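Local structure of anaphase-promoting complex subunit cut9 (Schizosaccharomyces pombe, 2XPI) at residues Arg318-Asp323 with Lys507-Asn511. The protein is a subunit of the anaphase-promoting complex, the ubiquitin ligase that controls progression through mitosis and G1, and forms homodimers and binds hcn1 through its tetratricopeptide repeats. Sequence-based numbering, arbitrary orientation.
Sequences RSRFID and KTQSN
Gln509 N donates to Ser319 O at 3.0 Å in a nearly straight bond (N-H...O 166°). Arg320 NH1 makes a weak hydrogen bond to Lys507 O (3.1 Å) at the guanidinium edge, while Arg320 NH2 forms a salt bridge with Asp323 OD2 (2.9 Å). Ser319, with positive phi, closes a Schellman motif, and Arg320 holds the N-cap position of helix 321-334, an example of an interhelical turn using its backbone to hold a distant loop. Bent at chi2 (-93°) and again at chi3, the Arg320 chain folds over the Gln509 side chain; guanidinium and amide planes lie stacked, 22° apart. With alanine in place of Arg320, Asp323 would probably lose this charge partner, Lys507 O its weak donor, and the Gln509 amide the guanidinium stacked on it. Farther out, Thr508 CB packs on Ser319 CB (3.7 Å), Ser510 CA meets the edge of the Phe321 ring, and Ile322 CD1 touches Gln509 CB. The contact joins the turn between helices 305-317 and 321-334, within TPR 7, to the loop following helix 491-507 of TPR 12, bringing together distant parts of the superhelix; Phe321 and Ser510 both also touch Glu351 of helix 342-352.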
ATOM      1  N   ARG A 318       0.132 -40.598  -6.022  1.00 53.40           N
ATOM      2  CA  ARG A 318       0.362 -42.012  -5.691  1.00 52.95           C
ATOM      3  C   ARG A 318      -0.160 -42.368  -4.303  1.00 49.49           C
ATOM      4  O   ARG A 318       0.011 -43.484  -3.840  1.00 48.94           O
ATOM      5  CB  ARG A 318       1.857 -42.337  -5.727  1.00 56.95           C
ATOM      6  CG  ARG A 318       2.495 -42.405  -7.098  1.00 62.30           C
ATOM      7  CD  ARG A 318       4.022 -42.366  -6.974  1.00 68.00           C
ATOM      8  NE  ARG A 318       4.669 -41.914  -8.210  1.00 73.22           N
ATOM      9  CZ  ARG A 318       5.970 -41.624  -8.331  1.00 75.85           C
ATOM     10  NH1 ARG A 318       6.785 -41.727  -7.286  1.00 76.32           N
ATOM     11  NH2 ARG A 318       6.461 -41.227  -9.504  1.00 75.08           N
ATOM     12  N   SER A 319      -0.753 -41.407  -3.615  1.00 49.61           N
ATOM     13  CA  SER A 319      -1.294 -41.660  -2.284  1.00 52.27           C
ATOM     14  C   SER A 319      -0.239 -42.059  -1.243  1.00 56.45           C
ATOM     15  O   SER A 319      -0.541 -42.782  -0.282  1.00 58.98           O
ATOM     16  CB  SER A 319      -2.393 -42.720  -2.349  1.00 50.68           C
ATOM     17  OG  SER A 319      -3.408 -42.317  -3.249  1.00 50.84           O
ATOM     18  N   ARG A 320       0.990 -41.587  -1.425  1.00 55.04           N
ATOM     19  CA  ARG A 320       2.021 -41.790  -0.424  1.00 55.10           C
ATOM     20  C   ARG A 320       1.982 -40.600   0.528  1.00 53.74           C
ATOM     21  O   ARG A 320       2.826 -39.711   0.468  1.00 54.04           O
ATOM     22  CB  ARG A 320       3.383 -41.874  -1.090  1.00 58.45           C
ATOM     23  CG  ARG A 320       3.418 -42.778  -2.302  1.00 61.35           C
ATOM     24  CD  ARG A 320       3.832 -44.177  -1.919  1.00 64.58           C
ATOM     25  NE  ARG A 320       5.130 -44.176  -1.260  1.00 68.14           N
ATOM     26  CZ  ARG A 320       5.515 -45.087  -0.376  1.00 70.88           C
ATOM     27  NH1 ARG A 320       4.687 -46.071  -0.046  1.00 70.83           N
ATOM     28  NH2 ARG A 320       6.725 -45.015   0.178  1.00 71.89           N
ATOM     29  N   PHE A 321       0.999 -40.594   1.417  1.00 51.60           N
ATOM     30  CA  PHE A 321       0.749 -39.432   2.243  1.00 50.88           C
ATOM     31  C   PHE A 321       1.788 -39.124   3.333  1.00 52.85           C
ATOM     32  O   PHE A 321       1.942 -37.968   3.713  1.00 55.46           O
ATOM     33  CB  PHE A 321      -0.657 -39.505   2.837  1.00 51.11           C
ATOM     34  CG  PHE A 321      -1.741 -39.639   1.805  1.00 50.57           C
ATOM     35  CD1 PHE A 321      -1.982 -38.619   0.893  1.00 48.75           C
ATOM     36  CD2 PHE A 321      -2.541 -40.780   1.760  1.00 49.68           C
ATOM     37  CE1 PHE A 321      -2.982 -38.742  -0.061  1.00 48.98           C
ATOM     38  CE2 PHE A 321      -3.555 -40.909   0.809  1.00 46.83           C
ATOM     39  CZ  PHE A 321      -3.776 -39.901  -0.101  1.00 47.86           C
ATOM     40  N   ILE A 322       2.477 -40.132   3.854  1.00 52.79           N
ATOM     41  CA  ILE A 322       3.512 -39.897   4.857  1.00 53.30           C
ATOM     42  C   ILE A 322       4.680 -39.236   4.160  1.00 55.31           C
ATOM     43  O   ILE A 322       5.307 -38.310   4.688  1.00 56.77           O
ATOM     44  CB  ILE A 322       4.022 -41.212   5.470  1.00 58.19           C
ATOM     45  CG1 ILE A 322       2.874 -42.010   6.091  1.00 61.35           C
ATOM     46  CG2 ILE A 322       5.108 -40.954   6.509  1.00 57.91           C
ATOM     47  CD1 ILE A 322       3.267 -43.439   6.429  1.00 62.84           C
ATOM     48  N   ASP A 323       4.973 -39.710   2.956  1.00 55.72           N
ATOM     49  CA  ASP A 323       6.042 -39.113   2.170  1.00 57.65           C
ATOM     50  C   ASP A 323       5.778 -37.640   1.878  1.00 55.02           C
ATOM     51  O   ASP A 323       6.666 -36.806   2.082  1.00 55.59           O
ATOM     52  CB  ASP A 323       6.286 -39.903   0.888  1.00 62.49           C
ATOM     53  CG  ASP A 323       6.854 -41.279   1.168  1.00 69.56           C
ATOM     54  OD1 ASP A 323       7.368 -41.477   2.296  1.00 71.79           O
ATOM     55  OD2 ASP A 323       6.780 -42.164   0.280  1.00 72.34           O
ATOM     56  N   LYS A 507       0.170 -50.697  -1.294  1.00 75.50           N
ATOM     57  CA  LYS A 507       1.353 -49.986  -1.779  1.00 76.12           C
ATOM     58  C   LYS A 507       1.374 -48.513  -1.351  1.00 72.72           C
ATOM     59  O   LYS A 507       2.438 -47.891  -1.275  1.00 73.42           O
ATOM     60  CB  LYS A 507       1.439 -50.081  -3.307  1.00 78.19           C
ATOM     61  CG  LYS A 507       1.307 -51.498  -3.858  1.00 81.76           C
ATOM     62  CD  LYS A 507       1.174 -51.484  -5.376  1.00 84.51           C
ATOM     63  CE  LYS A 507       0.523 -52.764  -5.908  1.00 86.92           C
ATOM     64  NZ  LYS A 507      -0.066 -52.582  -7.278  1.00 86.51           N
ATOM     65  N   THR A 508       0.203 -47.951  -1.073  1.00 67.92           N
ATOM     66  CA  THR A 508       0.133 -46.556  -0.674  1.00 64.98           C
ATOM     67  C   THR A 508       0.345 -46.416   0.828  1.00 63.13           C
ATOM     68  O   THR A 508       0.728 -47.367   1.497  1.00 64.61           O
ATOM     69  CB  THR A 508      -1.209 -45.930  -1.058  1.00 65.02           C
ATOM     70  OG1 THR A 508      -2.197 -46.282  -0.081  1.00 65.14           O
ATOM     71  CG2 THR A 508      -1.640 -46.410  -2.444  1.00 64.98           C
ATOM     72  N   GLN A 509       0.094 -45.222   1.352  1.00 60.53           N
ATOM     73  CA  GLN A 509       0.314 -44.943   2.763  1.00 58.03           C
ATOM     74  C   GLN A 509      -0.947 -44.345   3.345  1.00 55.69           C
ATOM     75  O   GLN A 509      -0.888 -43.488   4.227  1.00 55.66           O
ATOM     76  CB  GLN A 509       1.498 -43.983   2.965  1.00 57.23           C
ATOM     77  CG  GLN A 509       2.790 -44.445   2.307  1.00 59.02           C
ATOM     78  CD  GLN A 509       3.909 -43.421   2.424  1.00 61.45           C
ATOM     79  OE1 GLN A 509       5.008 -43.731   2.880  1.00 62.16           O
ATOM     80  NE2 GLN A 509       3.630 -42.196   2.014  1.00 61.50           N
ATOM     81  N   SER A 510      -2.091 -44.800   2.849  1.00 55.27           N
ATOM     82  CA  SER A 510      -3.376 -44.245   3.273  1.00 54.40           C
ATOM     83  C   SER A 510      -3.861 -44.807   4.592  1.00 55.55           C
ATOM     84  O   SER A 510      -3.618 -45.972   4.916  1.00 58.53           O
ATOM     85  CB  SER A 510      -4.437 -44.469   2.200  1.00 55.01           C
ATOM     86  OG  SER A 510      -4.102 -45.587   1.396  1.00 57.52           O
ATOM     87  N   ASN A 511      -4.537 -43.957   5.356  1.00 54.90           N
ATOM     88  CA  ASN A 511      -5.259 -44.367   6.553  1.00 56.11           C
ATOM     89  C   ASN A 511      -6.092 -45.626   6.231  1.00 55.59           C
ATOM     90  O   ASN A 511      -6.926 -45.622   5.319  1.00 54.26           O
ATOM     91  CB  ASN A 511      -6.126 -43.189   7.006  1.00 58.03           C
ATOM     92  CG  ASN A 511      -6.947 -43.486   8.249  1.00 63.52           C
ATOM     93  OD1 ASN A 511      -7.866 -42.727   8.589  1.00 63.79           O
ATOM     94  ND2 ASN A 511      -6.629 -44.587   8.933  1.00 65.78           N
TER